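Local structure of tungsten-containing formylmethanofuran dehydrogenase 2 subunit C (Methanothermobacter wolfeii, 5T5I) at residues C[196-202]-C[215-219]. The protein is the subunit C of a tungsten enzyme complex that reduces and fixes CO2 as formylmethanofuran in methanogenesis, where it probably serves as a structural, beta-helical subunit. Coordinates in Å, arbitrary orientation, origin at the centre of the assembly. Numbering follows the deposited sequence.
Sequences VVARAGG and MQEFL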
loop_
_atom_site.group_PDB
_atom_site.type_symbol
_atom_site.label_atom_id
_atom_site.label_comp_id
_atom_site.label_asym_id
_atom_site.label_seq_id
_atom_site.Cartn_x
_atom_site.Cartn_y
_atom_site.Cartn_z
ATOM N N VAL C 196 -19.378 -16.304 12.642
ATOM C CA VAL C 196 -18.516 -16.000 13.794
ATOM C C VAL C 196 -17.690 -14.764 13.413
ATOM O O VAL C 196 -17.124 -14.731 12.322
ATOM C CB VAL C 196 -17.557 -17.167 14.167
ATOM C CG1 VAL C 196 -16.684 -16.810 15.379
ATOM C CG2 VAL C 196 -18.318 -18.465 14.408
ATOM N N VAL C 197 -17.558 -13.788 14.319
ATOM C CA VAL C 197 -16.728 -12.604 14.042
ATOM C C VAL C 197 -15.240 -12.988 14.179
ATOM O O VAL C 197 -14.463 -12.752 13.255
ATOM C CB VAL C 197 -17.101 -11.397 14.939
ATOM C CG1 VAL C 197 -16.129 -10.232 14.751
ATOM C CG2 VAL C 197 -18.539 -10.957 14.676
ATOM N N ALA C 198 -14.846 -13.569 15.313
ATOM C CA ALA C 198 -13.437 -13.907 15.530
ATOM C C ALA C 198 -13.192 -14.873 16.681
ATOM O O ALA C 198 -14.044 -15.073 17.545
ATOM C CB ALA C 198 -12.641 -12.634 15.794
ATOM N N ARG C 199 -11.981 -15.434 16.680
ATOM C CA ARG C 199 -11.383 -16.220 17.753
ATOM C C ARG C 199 -12.117 -17.498 18.147
ATOM O O ARG C 199 -12.107 -17.855 19.328
ATOM C CB ARG C 199 -11.195 -15.303 18.993
ATOM C CG ARG C 199 -10.366 -14.067 18.701
ATOM C CD ARG C 199 -10.439 -13.003 19.789
ATOM N NE ARG C 199 -9.761 -11.796 19.326
ATOM C CZ ARG C 199 -9.581 -10.680 20.021
ATOM N NH1 ARG C 199 -9.997 -10.596 21.277
ATOM N NH2 ARG C 199 -8.936 -9.654 19.482
ATOM N N ALA C 200 -12.683 -18.232 17.179
ATOM C CA ALA C 200 -13.337 -19.504 17.507
ATOM C C ALA C 200 -12.277 -20.490 18.005
ATOM O O ALA C 200 -11.205 -20.589 17.419
ATOM C CB ALA C 200 -14.051 -20.086 16.282
ATOM N N GLY C 201 -12.559 -21.144 19.121
ATOM C CA GLY C 201 -11.648 -22.127 19.681
ATOM C C GLY C 201 -10.384 -21.564 20.307
ATOM O O GLY C 201 -9.431 -22.319 20.522
ATOM N N GLY C 202 -10.370 -20.257 20.612
ATOM C CA GLY C 202 -9.227 -19.619 21.253
ATOM C C GLY C 202 -8.851 -20.355 22.524
ATOM O O GLY C 202 -9.722 -20.636 23.345
ATOM N N MET C 215 -16.485 -17.435 9.175
ATOM C CA MET C 215 -15.652 -16.955 10.290
ATOM C C MET C 215 -14.929 -15.742 9.677
ATOM O O MET C 215 -14.171 -15.926 8.723
ATOM C CB MET C 215 -14.615 -17.993 10.760
ATOM C CG MET C 215 -15.219 -19.232 11.356
ATOM S SD MET C 215 -14.043 -20.203 12.319
ATOM C CE MET C 215 -12.805 -20.509 11.140
ATOM N N GLN C 216 -15.205 -14.512 10.139
ATOM C CA GLN C 216 -14.543 -13.333 9.551
ATOM C C GLN C 216 -13.014 -13.377 9.748
ATOM O O GLN C 216 -12.273 -13.015 8.835
ATOM C CB GLN C 216 -15.089 -12.012 10.123
ATOM C CG GLN C 216 -16.547 -11.705 9.786
ATOM C CD GLN C 216 -16.983 -10.361 10.347
ATOM O OE1 GLN C 216 -16.214 -9.396 10.401
ATOM N NE2 GLN C 216 -18.239 -10.243 10.749
ATOM N N GLU C 217 -12.570 -13.818 10.946
ATOM C CA GLU C 217 -11.163 -13.931 11.338
ATOM C C GLU C 217 -10.947 -15.223 12.110
ATOM O O GLU C 217 -11.864 -15.699 12.767
ATOM C CB GLU C 217 -10.774 -12.779 12.261
ATOM C CG GLU C 217 -10.926 -11.394 11.657
ATOM C CD GLU C 217 -10.783 -10.313 12.711
ATOM O OE1 GLU C 217 -9.686 -10.204 13.303
ATOM O OE2 GLU C 217 -11.799 -9.660 13.038
ATOM N N PHE C 218 -9.737 -15.779 12.035
ATOM C CA PHE C 218 -9.387 -17.003 12.750
ATOM C C PHE C 218 -8.029 -16.814 13.468
ATOM O O PHE C 218 -7.645 -15.669 13.706
ATOM C CB PHE C 218 -9.484 -18.223 11.816
ATOM C CG PHE C 218 -9.474 -19.605 12.452
ATOM C CD1 PHE C 218 -10.197 -19.867 13.613
ATOM C CD2 PHE C 218 -8.697 -20.624 11.918
ATOM C CE1 PHE C 218 -10.158 -21.126 14.209
ATOM C CE2 PHE C 218 -8.662 -21.884 12.518
ATOM C CZ PHE C 218 -9.411 -22.133 13.644
ATOM N N LEU C 219 -7.337 -17.902 13.859
ATOM C CA LEU C 219 -6.171 -17.863 14.715
ATOM C C LEU C 219 -4.977 -18.643 14.155
ATOM O O LEU C 219 -5.125 -19.782 13.689
ATOM C CB LEU C 219 -6.636 -18.459 16.038
ATOM C CG LEU C 219 -7.625 -17.615 16.881
ATOM C CD1 LEU C 219 -8.228 -18.466 17.993
ATOM C CD2 LEU C 219 -6.939 -16.406 17.506
HETATM O O HOH W 1 -9.494 -14.292 15.359
HETATM O O HOH W 2 -13.036 -17.633 14.331
#
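Residues 196-202 and 215-219 run side by side in parallel, Val-196 opposite Met-215 and Arg-199 opposite Phe-218. Backbone hydrogen bonds join only the first part: Gln-216 N donates to Val-196 O (2.9 Å), and Glu-217 N makes a weaker, bent bond to Val-197 O (3.2 Å). Further along the backbones separate and two waters bridge them. One accepts from Arg-199 N (3.0 Å) and donates to Phe-218 O (2.8 Å); the other accepts from Ala-200 N (2.9 Å) and donates to Glu-217 O (2.7 Å). Apolar contacts fill in around this polar seam: Met-215 packs its CG against Val-196 CB (4.2 Å) and its SD against Ala-200 CB (4.0 Å), while Leu-219 CD1 reaches Gly-202 CA (3.6 Å) beside the type II turn of Arg-199 to Gly-202. Ala-200 O meets the edge of the Phe-218 ring, 3.4 Å from CE1. The charged ends of Arg-199 and Glu-217 turn to subunit B, forming salt bridges with its Glu-208 and with its Arg-205 and Arg-260, respectively. Parallel stacking of equivalent segments from successive coils, continued from 196-198 to strand 177-179, is the hallmark of a beta-helix, here near its C-terminal end and against subunit B.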